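Local coordinates for protein COG3291: FOG: PKD repeat (Clostridium thermocellum, PDB 1WMX) that probably binds cellulose and related beta-glucans, serving as the family 30 carbohydrate-binding module of CelJ, a large protein that is probably a cellulase, at residues T36-D40 with T50-N54; V19-S25 with W63-T69; D10-F14 with F172-T178. All blocks are in the same frame, centred on the assembly; numbering follows the deposited sequence.

Interaction 1 (T36-D40 with T50-N54); sequences TLPVD and TLRLN
Three backbone hydrogen bonds set the antiparallel register: D40 N to T50 O at 2.8 Å, T50 N to D40 O at 3.0 Å, and R52 N to P38 O at 3.2 Å. D40-T50 is thus a hydrogen-bonded pair (CA-CA 5.1 Å) and V39-L51 a non-hydrogen-bonded one (CA-CA 4.8 Å). D40 OD1 makes a salt bridge, as a hydrogen bond only weak, with R52 NE at 3.3 Å; that carboxylate is also held by W171 and T42, and the guanidinium by E31. D40 takes chi1 t, R52 is extended through chi2 (both t) and turns at chi3 (m), bringing NH1 to 3.6 Å from P38 CG. Before the short strand 39-40 the chain stays extended but non-strand, and L37 points toward strand 48-55, its CB 3.6 Å from L51 CD1 and its CD1 4.4 Å from L53 CD1. This edge pairing of a beta-sandwich therefore carries its charges on the D40 and R52 side, while L37, L51 and L53 form a largely apolar lining toward strand 64-69, L37 reaching the hydroxyls of S23 and S66.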
ATOM      1  N   THR B  36      11.038  14.986   1.129  1.00 24.97           N
ATOM      2  CA  THR B  36      10.118  15.185   0.022  1.00 24.80           C
ATOM      3  C   THR B  36      10.924  15.416  -1.262  1.00 25.56           C
ATOM      4  O   THR B  36      12.149  15.508  -1.227  1.00 25.62           O
ATOM      5  CB  THR B  36       9.114  16.359   0.288  1.00 24.66           C
ATOM      6  OG1 THR B  36       8.130  16.378  -0.754  1.00 25.63           O
ATOM      7  CG2 THR B  36       9.823  17.705   0.331  1.00 24.99           C
ATOM      8  N   LEU B  37      10.240  15.496  -2.398  1.00 25.67           N
ATOM      9  CA  LEU B  37      10.918  15.695  -3.662  1.00 26.04           C
ATOM     10  C   LEU B  37      11.576  17.065  -3.801  1.00 26.31           C
ATOM     11  O   LEU B  37      11.012  18.088  -3.418  1.00 27.40           O
ATOM     12  CB  LEU B  37       9.933  15.462  -4.813  1.00 26.35           C
ATOM     13  CG  LEU B  37       9.960  14.094  -5.518  1.00 27.93           C
ATOM     14  CD1 LEU B  37      10.298  12.970  -4.555  1.00 25.79           C
ATOM     15  CD2 LEU B  37       8.610  13.864  -6.174  1.00 26.01           C
ATOM     16  N   PRO B  38      12.796  17.096  -4.346  1.00 26.85           N
ATOM     17  CA  PRO B  38      13.474  18.381  -4.513  1.00 27.90           C
ATOM     18  C   PRO B  38      12.890  19.147  -5.706  1.00 28.70           C
ATOM     19  O   PRO B  38      12.402  18.545  -6.660  1.00 28.73           O
ATOM     20  CB  PRO B  38      14.925  17.973  -4.738  1.00 28.10           C
ATOM     21  CG  PRO B  38      14.787  16.672  -5.500  1.00 27.24           C
ATOM     22  CD  PRO B  38      13.648  15.970  -4.786  1.00 26.39           C
ATOM     23  N   VAL B  39      12.919  20.474  -5.636  1.00 31.00           N
ATOM     24  CA  VAL B  39      12.413  21.315  -6.716  1.00 31.82           C
ATOM     25  C   VAL B  39      13.606  21.797  -7.536  1.00 33.97           C
ATOM     26  O   VAL B  39      14.506  22.468  -7.023  1.00 33.88           O
ATOM     27  CB  VAL B  39      11.616  22.532  -6.171  1.00 33.00           C
ATOM     28  CG1 VAL B  39      11.143  23.419  -7.327  1.00 34.27           C
ATOM     29  CG2 VAL B  39      10.415  22.040  -5.378  1.00 32.09           C
ATOM     30  N   ASP B  40      13.605  21.432  -8.813  1.00 35.31           N
ATOM     31  CA  ASP B  40      14.676  21.791  -9.723  1.00 36.67           C
ATOM     32  C   ASP B  40      14.445  23.185 -10.291  1.00 38.37           C
ATOM     33  O   ASP B  40      13.434  23.450 -10.939  1.00 39.16           O
ATOM     34  CB  ASP B  40      14.754  20.748 -10.838  1.00 37.62           C
ATOM     35  CG  ASP B  40      16.138  20.624 -11.421  1.00 38.58           C
ATOM     36  OD1 ASP B  40      16.463  19.536 -11.954  1.00 40.13           O
ATOM     37  OD2 ASP B  40      16.902  21.612 -11.349  1.00 39.86           O
ATOM     38  N   THR B  50      10.733  22.751 -11.917  1.00 32.22           N
ATOM     39  CA  THR B  50      10.090  21.458 -12.010  1.00 29.76           C
ATOM     40  C   THR B  50      10.307  20.583 -10.775  1.00 29.92           C
ATOM     41  O   THR B  50      11.115  20.902  -9.902  1.00 29.96           O
ATOM     42  CB  THR B  50      10.581  20.734 -13.257  1.00 29.68           C
ATOM     43  OG1 THR B  50      11.990  20.516 -13.152  1.00 30.07           O
ATOM     44  CG2 THR B  50      10.305  21.582 -14.502  1.00 26.70           C
ATOM     45  N   LEU B  51       9.557  19.489 -10.700  1.00 28.54           N
ATOM     46  CA  LEU B  51       9.671  18.560  -9.591  1.00 26.22           C
ATOM     47  C   LEU B  51      10.533  17.387 -10.066  1.00 26.66           C
ATOM     48  O   LEU B  51      10.189  16.697 -11.024  1.00 27.22           O
ATOM     49  CB  LEU B  51       8.279  18.090  -9.188  1.00 25.83           C
ATOM     50  CG  LEU B  51       8.162  17.380  -7.845  1.00 28.53           C
ATOM     51  CD1 LEU B  51       8.692  18.282  -6.724  1.00 28.62           C
ATOM     52  CD2 LEU B  51       6.708  17.009  -7.610  1.00 28.30           C
ATOM     53  N   ARG B  52      11.658  17.167  -9.394  1.00 27.87           N
ATOM     54  CA  ARG B  52      12.597  16.101  -9.765  1.00 29.05           C
ATOM     55  C   ARG B  52      12.441  14.777  -9.021  1.00 28.34           C
ATOM     56  O   ARG B  52      12.574  14.724  -7.795  1.00 27.02           O
ATOM     57  CB  ARG B  52      14.041  16.599  -9.586  1.00 29.83           C
ATOM     58  CG  ARG B  52      15.139  15.594 -10.010  1.00 34.04           C
ATOM     59  CD  ARG B  52      16.481  15.950  -9.344  1.00 36.22           C
ATOM     60  NE  ARG B  52      16.705  17.384  -9.428  1.00 38.17           N
ATOM     61  CZ  ARG B  52      17.283  18.130  -8.496  1.00 38.20           C
ATOM     62  NH1 ARG B  52      17.731  17.589  -7.366  1.00 36.08           N
ATOM     63  NH2 ARG B  52      17.363  19.441  -8.687  1.00 37.91           N
ATOM     64  N   LEU B  53      12.171  13.713  -9.776  1.00 28.08           N
ATOM     65  CA  LEU B  53      12.049  12.365  -9.225  1.00 28.07           C
ATOM     66  C   LEU B  53      13.362  11.695  -9.636  1.00 28.76           C
ATOM     67  O   LEU B  53      13.513  11.221 -10.770  1.00 28.56           O
ATOM     68  CB  LEU B  53      10.857  11.634  -9.834  1.00 26.02           C
ATOM     69  CG  LEU B  53      10.653  10.179  -9.400  1.00 27.60           C
ATOM     70  CD1 LEU B  53      10.408  10.119  -7.903  1.00 24.24           C
ATOM     71  CD2 LEU B  53       9.470   9.569 -10.158  1.00 26.24           C
ATOM     72  N   ASN B  54      14.306  11.645  -8.706  1.00 29.17           N
ATOM     73  CA  ASN B  54      15.635  11.126  -8.993  1.00 29.86           C
ATOM     74  C   ASN B  54      16.099   9.896  -8.208  1.00 31.76           C
ATOM     75  O   ASN B  54      16.473   9.991  -7.034  1.00 31.95           O
ATOM     76  CB  ASN B  54      16.632  12.270  -8.800  1.00 30.75           C
ATOM     77  CG  ASN B  54      18.051  11.888  -9.163  1.00 33.49           C
ATOM     78  OD1 ASN B  54      19.001  12.502  -8.678  1.00 33.25           O
ATOM     79  ND2 ASN B  54      18.203  10.890 -10.030  1.00 30.78           N
TER

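Interaction 2 (V19-S25 with W63-T69); sequences VVGWSGS and WWISLLT
W22 sets the edge of its indole against two neighbours, CZ3 lying 3.7 Å from I65 CG2 and CH2 4.2 Å from W63 CH2, while its ring stacks on Y113 of the second subunit. W22 is t with chi2 near 94°; W63 is p with chi2 near -78°, which swings its six-membered ring over S25 CA in a CH-pi contact, 3.9 Å from CA to centroid. The strands 21-25 and 64-69 run antiparallel, axes 4.6 Å apart at 175°. Hydrogen-bonded pairs are W22-L67 (W22 N to L67 O 3.1 Å, L67 N to W22 O 2.8 Å) and G24-I65 (G24 N to I65 O and I65 N to G24 O, both 2.9 Å); G21-L68, S23-S66 and S25-W64 alternate with them. This is the 21-25 edge of the five-stranded sheet of the module's beta-sandwich. A CB on G21 would strike L67 O of the partner strand; on G24 it would run into W22 CH2 as that ring is placed here. On the inward side, S23 OG and S66 OG hydrogen-bond at 2.7 Å, and a water joins S23 OG (2.4 Å) to L67 O (3.0 Å). Just before strand 21-25 begins, opposite the end of 64-69, V20 O accepts from T69 OG1 at 2.6 Å and T69 N at 3.2 Å, and V19 CB packs 4.1 Å from L68 CD2.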
ATOM      1  N   VAL B  19       6.499  20.452  -2.310  1.00 24.90           N
ATOM      2  CA  VAL B  19       5.198  19.913  -1.955  1.00 23.42           C
ATOM      3  C   VAL B  19       5.250  19.118  -0.656  1.00 24.36           C
ATOM      4  O   VAL B  19       6.142  18.303  -0.463  1.00 24.77           O
ATOM      5  CB  VAL B  19       4.648  19.003  -3.078  1.00 24.58           C
ATOM      6  CG1 VAL B  19       3.226  18.542  -2.721  1.00 20.70           C
ATOM      7  CG2 VAL B  19       4.650  19.766  -4.398  1.00 20.65           C
ATOM      8  N   VAL B  20       4.289  19.376   0.227  1.00 22.85           N
ATOM      9  CA  VAL B  20       4.194  18.681   1.505  1.00 21.19           C
ATOM     10  C   VAL B  20       3.846  17.207   1.265  1.00 22.43           C
ATOM     11  O   VAL B  20       2.933  16.892   0.509  1.00 20.67           O
ATOM     12  CB  VAL B  20       3.115  19.345   2.409  1.00 21.96           C
ATOM     13  CG1 VAL B  20       2.752  18.428   3.582  1.00 20.58           C
ATOM     14  CG2 VAL B  20       3.642  20.678   2.944  1.00 18.97           C
ATOM     15  N   GLY B  21       4.589  16.312   1.909  1.00 23.43           N
ATOM     16  CA  GLY B  21       4.355  14.883   1.757  1.00 23.49           C
ATOM     17  C   GLY B  21       5.540  14.103   2.299  1.00 25.11           C
ATOM     18  O   GLY B  21       6.255  14.590   3.176  1.00 24.39           O
ATOM     19  N   TRP B  22       5.759  12.896   1.784  1.00 24.34           N
ATOM     20  CA  TRP B  22       6.878  12.079   2.235  1.00 24.37           C
ATOM     21  C   TRP B  22       7.361  11.205   1.093  1.00 24.12           C
ATOM     22  O   TRP B  22       6.569  10.525   0.459  1.00 24.31           O
ATOM     23  CB  TRP B  22       6.462  11.179   3.408  1.00 22.74           C
ATOM     24  CG  TRP B  22       7.623  10.509   4.119  1.00 22.82           C
ATOM     25  CD1 TRP B  22       8.284  10.962   5.237  1.00 24.11           C
ATOM     26  CD2 TRP B  22       8.277   9.289   3.736  1.00 21.15           C
ATOM     27  NE1 TRP B  22       9.310  10.097   5.564  1.00 25.41           N
ATOM     28  CE2 TRP B  22       9.323   9.062   4.661  1.00 23.16           C
ATOM     29  CE3 TRP B  22       8.079   8.362   2.694  1.00 23.17           C
ATOM     30  CZ2 TRP B  22      10.172   7.945   4.578  1.00 23.72           C
ATOM     31  CZ3 TRP B  22       8.928   7.245   2.610  1.00 22.10           C
ATOM     32  CH2 TRP B  22       9.957   7.052   3.547  1.00 24.27           C
ATOM     33  N   SER B  23       8.663  11.244   0.844  1.00 24.72           N
ATOM     34  CA  SER B  23       9.298  10.440  -0.192  1.00 25.43           C
ATOM     35  C   SER B  23      10.459   9.735   0.495  1.00 26.99           C
ATOM     36  O   SER B  23      11.114  10.322   1.361  1.00 28.49           O
ATOM     37  CB  SER B  23       9.834  11.328  -1.320  1.00 24.20           C
ATOM     38  OG  SER B  23       8.777  11.918  -2.051  1.00 23.30           O
ATOM     39  N   GLY B  24      10.715   8.482   0.125  1.00 28.84           N
ATOM     40  CA  GLY B  24      11.808   7.754   0.746  1.00 30.53           C
ATOM     41  C   GLY B  24      12.116   6.432   0.065  1.00 32.46           C
ATOM     42  O   GLY B  24      11.491   6.071  -0.941  1.00 30.67           O
ATOM     43  N   SER B  25      13.090   5.713   0.616  1.00 33.08           N
ATOM     44  CA  SER B  25      13.515   4.419   0.086  1.00 34.82           C
ATOM     45  C   SER B  25      14.273   3.641   1.161  1.00 36.08           C
ATOM     46  O   SER B  25      14.661   4.201   2.185  1.00 35.68           O
ATOM     47  CB  SER B  25      14.405   4.615  -1.139  1.00 32.22           C
ATOM     48  OG  SER B  25      15.556   5.357  -0.801  1.00 32.46           O
ATOM     49  N   TRP B  63      12.813  -0.988  -2.708  1.00 43.26           N
ATOM     50  CA  TRP B  63      11.696  -0.051  -2.809  1.00 40.51           C
ATOM     51  C   TRP B  63      12.017   1.434  -2.635  1.00 39.86           C
ATOM     52  O   TRP B  63      13.071   1.816  -2.119  1.00 38.58           O
ATOM     53  CB  TRP B  63      10.625  -0.410  -1.771  1.00 39.48           C
ATOM     54  CG  TRP B  63      11.078  -0.100  -0.381  1.00 38.78           C
ATOM     55  CD1 TRP B  63      11.938  -0.834   0.391  1.00 38.21           C
ATOM     56  CD2 TRP B  63      10.780   1.082   0.371  1.00 39.48           C
ATOM     57  NE1 TRP B  63      12.195  -0.182   1.573  1.00 37.98           N
ATOM     58  CE2 TRP B  63      11.498   0.999   1.587  1.00 38.82           C
ATOM     59  CE3 TRP B  63       9.980   2.206   0.133  1.00 39.05           C
ATOM     60  CZ2 TRP B  63      11.439   1.999   2.568  1.00 38.09           C
ATOM     61  CZ3 TRP B  63       9.922   3.201   1.109  1.00 40.40           C
ATOM     62  CH2 TRP B  63      10.647   3.089   2.311  1.00 38.72           C
ATOM     63  N   TRP B  64      11.073   2.257  -3.084  1.00 37.51           N
ATOM     64  CA  TRP B  64      11.131   3.707  -2.953  1.00 35.62           C
ATOM     65  C   TRP B  64       9.737   4.201  -3.282  1.00 35.18           C
ATOM     66  O   TRP B  64       9.056   3.645  -4.146  1.00 34.78           O
ATOM     67  CB  TRP B  64      12.168   4.352  -3.882  1.00 34.37           C
ATOM     68  CG  TRP B  64      11.947   4.172  -5.348  1.00 33.22           C
ATOM     69  CD1 TRP B  64      12.607   3.306  -6.171  1.00 33.22           C
ATOM     70  CD2 TRP B  64      11.028   4.892  -6.179  1.00 32.77           C
ATOM     71  NE1 TRP B  64      12.163   3.445  -7.460  1.00 33.98           N
ATOM     72  CE2 TRP B  64      11.192   4.410  -7.497  1.00 33.08           C
ATOM     73  CE3 TRP B  64      10.082   5.898  -5.938  1.00 33.14           C
ATOM     74  CZ2 TRP B  64      10.445   4.899  -8.578  1.00 32.32           C
ATOM     75  CZ3 TRP B  64       9.340   6.385  -7.012  1.00 31.75           C
ATOM     76  CH2 TRP B  64       9.527   5.882  -8.316  1.00 33.83           C
ATOM     77  N   ILE B  65       9.307   5.239  -2.580  1.00 32.46           N
ATOM     78  CA  ILE B  65       7.980   5.780  -2.787  1.00 31.13           C
ATOM     79  C   ILE B  65       7.979   7.292  -2.635  1.00 30.41           C
ATOM     80  O   ILE B  65       8.812   7.851  -1.933  1.00 29.60           O
ATOM     81  CB  ILE B  65       7.009   5.184  -1.762  1.00 29.82           C
ATOM     82  CG1 ILE B  65       5.578   5.588  -2.091  1.00 28.94           C
ATOM     83  CG2 ILE B  65       7.388   5.655  -0.359  1.00 28.83           C
ATOM     84  CD1 ILE B  65       4.552   4.938  -1.186  1.00 32.08           C
ATOM     85  N   SER B  66       7.054   7.953  -3.319  1.00 30.45           N
ATOM     86  CA  SER B  66       6.920   9.396  -3.201  1.00 29.78           C
ATOM     87  C   SER B  66       5.449   9.726  -3.007  1.00 28.04           C
ATOM     88  O   SER B  66       4.627   9.404  -3.866  1.00 29.70           O
ATOM     89  CB  SER B  66       7.436  10.107  -4.449  1.00 31.18           C
ATOM     90  OG  SER B  66       7.274  11.512  -4.309  1.00 35.03           O
ATOM     91  N   LEU B  67       5.113  10.350  -1.882  1.00 26.18           N
ATOM     92  CA  LEU B  67       3.731  10.732  -1.608  1.00 25.59           C
ATOM     93  C   LEU B  67       3.598  12.252  -1.672  1.00 25.32           C
ATOM     94  O   LEU B  67       4.293  12.977  -0.967  1.00 24.85           O
ATOM     95  CB  LEU B  67       3.289  10.229  -0.224  1.00 25.46           C
ATOM     96  CG  LEU B  67       3.305   8.707   0.004  1.00 24.88           C
ATOM     97  CD1 LEU B  67       3.169   8.401   1.481  1.00 24.83           C
ATOM     98  CD2 LEU B  67       2.187   8.049  -0.778  1.00 24.17           C
ATOM     99  N   LEU B  68       2.710  12.728  -2.538  1.00 26.52           N
ATOM    100  CA  LEU B  68       2.469  14.161  -2.684  1.00 25.60           C
ATOM    101  C   LEU B  68       1.033  14.447  -2.239  1.00 24.55           C
ATOM    102  O   LEU B  68       0.076  14.087  -2.920  1.00 23.23           O
ATOM    103  CB  LEU B  68       2.676  14.581  -4.139  1.00 25.62           C
ATOM    104  CG  LEU B  68       4.048  14.266  -4.751  1.00 26.86           C
ATOM    105  CD1 LEU B  68       4.031  14.600  -6.228  1.00 25.79           C
ATOM    106  CD2 LEU B  68       5.144  15.046  -4.024  1.00 25.88           C
ATOM    107  N   THR B  69       0.885  15.097  -1.091  1.00 25.29           N
ATOM    108  CA  THR B  69      -0.432  15.385  -0.554  1.00 26.11           C
ATOM    109  C   THR B  69      -1.224  16.413  -1.364  1.00 26.76           C
ATOM    110  O   THR B  69      -0.653  17.295  -2.015  1.00 27.08           O
ATOM    111  CB  THR B  69      -0.340  15.891   0.902  1.00 25.21           C
ATOM    112  OG1 THR B  69       0.382  17.122   0.924  1.00 27.44           O
ATOM    113  CG2 THR B  69       0.392  14.886   1.790  1.00 24.41           C
TER
HETATM  114  O   HOH W   1       7.197  13.545  -1.130  1.00 22.48           O

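Interaction 3 (D10-F14 with F172-T178); sequences DVQIF and FSDIKIT. With SO4 (sulfate ion), chain C.
A classic beta bulge marks the place where the first strand of this beta-sandwich domain, 11-14, pairs antiparallel with its last, 168-178, bringing distant ends of the module together. I13 (phi/psi -100/-40) and F14 (-145/138) both face I175: I13 N and F14 N give hydrogen bonds to I175 O at 2.7 and 3.1 Å, and I175 N returns a weak one to F14 O at 3.1 Å. Ahead of the bulge the register is regular, with V11-I177 a hydrogen-bonded pair (V11 N to I177 O 2.9 Å, I177 N to V11 O 2.7 Å) and Q12-K176 a non-hydrogen-bonded one, CA-CA 4.2 Å. Strand 168-178 makes its own corner at D174, whose phi/psi of 43/57 is left-handed. Toward the interior, V11 CB meets I177 CB at 3.7 Å, I13 CB meets I175 CG2 at 3.8 Å, and F14 CB meets I175 CD1 at 3.9 Å; L158 of the opposing sheet packs on I13 and I175. On the other face K176 NZ forms long salt bridges to D10 OD1 (3.9 Å) and D174 OD1 (3.6 Å). Q12, chi1 t and chi2 p, curls back so that NE2 donates to F14 O at 2.7 Å and D174 OD2 at 3.3 Å. Its backbone is turned outward: Q12 N donates to O2 of a sulfate ion, probably from the crystallisation liquor, at 3.0 Å.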
ATOM      1  N   ASP B  10      -9.784  23.098 -10.784  1.00 36.67           N
ATOM      2  CA  ASP B  10      -8.677  22.158 -10.873  1.00 36.63           C
ATOM      3  C   ASP B  10      -8.017  22.008  -9.510  1.00 36.77           C
ATOM      4  O   ASP B  10      -8.024  22.933  -8.696  1.00 36.41           O
ATOM      5  CB  ASP B  10      -7.625  22.648 -11.873  1.00 37.92           C
ATOM      6  CG  ASP B  10      -8.076  22.521 -13.306  1.00 39.61           C
ATOM      7  OD1 ASP B  10      -7.301  22.923 -14.204  1.00 41.71           O
ATOM      8  OD2 ASP B  10      -9.198  22.022 -13.548  1.00 38.07           O
ATOM      9  N   VAL B  11      -7.455  20.833  -9.264  1.00 35.83           N
ATOM     10  CA  VAL B  11      -6.766  20.570  -8.008  1.00 35.52           C
ATOM     11  C   VAL B  11      -5.294  20.509  -8.379  1.00 34.86           C
ATOM     12  O   VAL B  11      -4.838  19.546  -8.997  1.00 34.87           O
ATOM     13  CB  VAL B  11      -7.219  19.238  -7.376  1.00 35.86           C
ATOM     14  CG1 VAL B  11      -6.408  18.953  -6.115  1.00 36.75           C
ATOM     15  CG2 VAL B  11      -8.702  19.313  -7.028  1.00 34.98           C
ATOM     16  N   GLN B  12      -4.598  21.492  -8.018  1.00 34.02           N
ATOM     17  CA  GLN B  12      -3.217  21.622  -8.345  1.00 33.22           C
ATOM     18  C   GLN B  12      -2.347  20.877  -7.318  1.00 32.75           C
ATOM     19  O   GLN B  12      -2.493  21.071  -6.109  1.00 32.60           O
ATOM     20  CB  GLN B  12      -2.968  23.032  -8.324  1.00 32.58           C
ATOM     21  CG  GLN B  12      -1.561  23.287  -8.700  1.00 35.12           C
ATOM     22  CD  GLN B  12      -1.379  23.449 -10.197  1.00 36.89           C
ATOM     23  OE1 GLN B  12      -2.211  24.090 -10.847  1.00 39.17           O
ATOM     24  NE2 GLN B  12      -0.323  22.903 -10.771  1.00 36.08           N
ATOM     25  N   ILE B  13      -1.467  19.978  -7.782  1.00 32.96           N
ATOM     26  CA  ILE B  13      -0.639  19.195  -6.884  1.00 30.39           C
ATOM     27  C   ILE B  13       0.767  19.799  -6.805  1.00 31.50           C
ATOM     28  O   ILE B  13       1.370  19.860  -5.733  1.00 32.28           O
ATOM     29  CB  ILE B  13      -0.590  17.717  -7.335  1.00 30.75           C
ATOM     30  CG1 ILE B  13      -2.001  17.129  -7.276  1.00 30.76           C
ATOM     31  CG2 ILE B  13       0.340  16.917  -6.424  1.00 29.31           C
ATOM     32  CD1 ILE B  13      -2.113  15.717  -7.820  1.00 31.23           C
ATOM     33  N   PHE B  14       1.281  20.247  -7.947  1.00 30.79           N
ATOM     34  CA  PHE B  14       2.594  20.874  -8.001  1.00 31.02           C
ATOM     35  C   PHE B  14       2.579  21.975  -9.034  1.00 32.29           C
ATOM     36  O   PHE B  14       2.037  21.804 -10.126  1.00 30.41           O
ATOM     37  CB  PHE B  14       3.696  19.898  -8.406  1.00 28.45           C
ATOM     38  CG  PHE B  14       4.988  20.588  -8.769  1.00 28.97           C
ATOM     39  CD1 PHE B  14       5.755  21.216  -7.792  1.00 28.76           C
ATOM     40  CD2 PHE B  14       5.395  20.687 -10.101  1.00 28.63           C
ATOM     41  CE1 PHE B  14       6.907  21.941  -8.137  1.00 27.96           C
ATOM     42  CE2 PHE B  14       6.546  21.412 -10.453  1.00 28.64           C
ATOM     43  CZ  PHE B  14       7.298  22.038  -9.468  1.00 29.64           C
ATOM     44  N   PHE B 172       8.848  16.743 -13.442  1.00 30.72           N
ATOM     45  CA  PHE B 172       7.420  16.962 -13.619  1.00 30.35           C
ATOM     46  C   PHE B 172       7.139  18.458 -13.641  1.00 30.85           C
ATOM     47  O   PHE B 172       7.908  19.262 -13.121  1.00 33.47           O
ATOM     48  CB  PHE B 172       6.598  16.336 -12.473  1.00 30.59           C
ATOM     49  CG  PHE B 172       6.640  14.822 -12.414  1.00 32.33           C
ATOM     50  CD1 PHE B 172       7.695  14.158 -11.791  1.00 31.73           C
ATOM     51  CD2 PHE B 172       5.597  14.062 -12.946  1.00 34.67           C
ATOM     52  CE1 PHE B 172       7.711  12.755 -11.690  1.00 33.90           C
ATOM     53  CE2 PHE B 172       5.600  12.664 -12.856  1.00 34.24           C
ATOM     54  CZ  PHE B 172       6.665  12.009 -12.222  1.00 32.83           C
ATOM     55  N   SER B 173       6.016  18.821 -14.231  1.00 31.24           N
ATOM     56  CA  SER B 173       5.614  20.213 -14.296  1.00 30.46           C
ATOM     57  C   SER B 173       4.096  20.282 -14.315  1.00 29.50           C
ATOM     58  O   SER B 173       3.436  19.370 -14.805  1.00 29.01           O
ATOM     59  CB  SER B 173       6.179  20.866 -15.566  1.00 31.95           C
ATOM     60  OG  SER B 173       5.733  22.206 -15.683  1.00 29.76           O
ATOM     61  N   ASP B 174       3.547  21.350 -13.753  1.00 30.36           N
ATOM     62  CA  ASP B 174       2.107  21.560 -13.758  1.00 30.48           C
ATOM     63  C   ASP B 174       1.290  20.306 -13.453  1.00 31.16           C
ATOM     64  O   ASP B 174       0.444  19.903 -14.254  1.00 30.99           O
ATOM     65  CB  ASP B 174       1.695  22.105 -15.137  1.00 32.68           C
ATOM     66  CG  ASP B 174       0.356  22.815 -15.118  1.00 33.34           C
ATOM     67  OD1 ASP B 174      -0.207  23.049 -16.210  1.00 38.06           O
ATOM     68  OD2 ASP B 174      -0.134  23.159 -14.025  1.00 33.02           O
ATOM     69  N   ILE B 175       1.534  19.687 -12.302  1.00 31.27           N
ATOM     70  CA  ILE B 175       0.791  18.494 -11.930  1.00 32.30           C
ATOM     71  C   ILE B 175      -0.557  18.885 -11.311  1.00 33.83           C
ATOM     72  O   ILE B 175      -0.609  19.617 -10.316  1.00 33.53           O
ATOM     73  CB  ILE B 175       1.560  17.632 -10.897  1.00 32.57           C
ATOM     74  CG1 ILE B 175       2.960  17.286 -11.420  1.00 31.99           C
ATOM     75  CG2 ILE B 175       0.791  16.341 -10.628  1.00 31.01           C
ATOM     76  CD1 ILE B 175       3.814  16.538 -10.414  1.00 30.06           C
ATOM     77  N   LYS B 176      -1.651  18.408 -11.899  1.00 33.55           N
ATOM     78  CA  LYS B 176      -2.969  18.707 -11.353  1.00 34.56           C
ATOM     79  C   LYS B 176      -4.094  17.765 -11.755  1.00 33.43           C
ATOM     80  O   LYS B 176      -3.927  16.886 -12.598  1.00 30.75           O
ATOM     81  CB  LYS B 176      -3.361  20.158 -11.639  1.00 36.88           C
ATOM     82  CG  LYS B 176      -3.001  20.674 -13.009  1.00 37.96           C
ATOM     83  CD  LYS B 176      -3.854  20.087 -14.088  1.00 39.64           C
ATOM     84  CE  LYS B 176      -3.481  20.699 -15.427  1.00 41.79           C
ATOM     85  NZ  LYS B 176      -3.619  22.178 -15.384  1.00 41.67           N
ATOM     86  N   ILE B 177      -5.238  17.948 -11.108  1.00 33.56           N
ATOM     87  CA  ILE B 177      -6.420  17.132 -11.345  1.00 35.08           C
ATOM     88  C   ILE B 177      -7.478  17.992 -12.029  1.00 36.18           C
ATOM     89  O   ILE B 177      -7.850  19.051 -11.516  1.00 35.91           O
ATOM     90  CB  ILE B 177      -7.039  16.620 -10.017  1.00 36.50           C
ATOM     91  CG1 ILE B 177      -5.959  16.006  -9.117  1.00 38.53           C
ATOM     92  CG2 ILE B 177      -8.152  15.618 -10.317  1.00 35.15           C
ATOM     93  CD1 ILE B 177      -5.529  14.603  -9.482  1.00 42.03           C
ATOM     94  N   THR B 178      -7.959  17.542 -13.181  1.00 37.09           N
ATOM     95  CA  THR B 178      -8.998  18.269 -13.909  1.00 38.54           C
ATOM     96  C   THR B 178     -10.296  17.471 -13.836  1.00 39.99           C
ATOM     97  O   THR B 178     -10.273  16.244 -13.702  1.00 39.83           O
ATOM     98  CB  THR B 178      -8.602  18.507 -15.388  1.00 38.15           C
ATOM     99  OG1 THR B 178      -8.252  17.264 -16.007  1.00 36.80           O
ATOM    100  CG2 THR B 178      -7.410  19.463 -15.471  1.00 37.86           C
TER
HETATM  101  S   SO4 C 300      -5.722  23.568  -4.942  1.00 45.46           S
HETATM  102  O1  SO4 C 300      -4.913  22.399  -4.548  1.00 45.39           O
HETATM  103  O2  SO4 C 300      -5.602  23.778  -6.398  1.00 45.10           O
HETATM  104  O3  SO4 C 300      -5.247  24.770  -4.233  1.00 46.22           O
HETATM  105  O4  SO4 C 300      -7.134  23.318  -4.592  1.00 48.24           O

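Interactions 1 and 3 belong to one sheet, since strands 48-55 and 168-178 are neighbours there, joined by L51 O to F172 N (2.8 Å); interaction 2 is the edge of the facing sheet. The three meet in the hydrophobic core: L51 CD2 packs on L68 CD1 at 3.9 Å, and V19 CG2 reaches F14 CD1 at 3.9 Å. T36 OG1, 2.8 Å from V19 O, adds a probable hydrogen bond between interactions 1 and 2. Contacts 1 and 3 are mostly buried and add salt bridges to backbone pairing, whereas contact 2 replaces charge with serine hydroxyls and W64 inside, and W22 and W63 outside, where the second subunit packs.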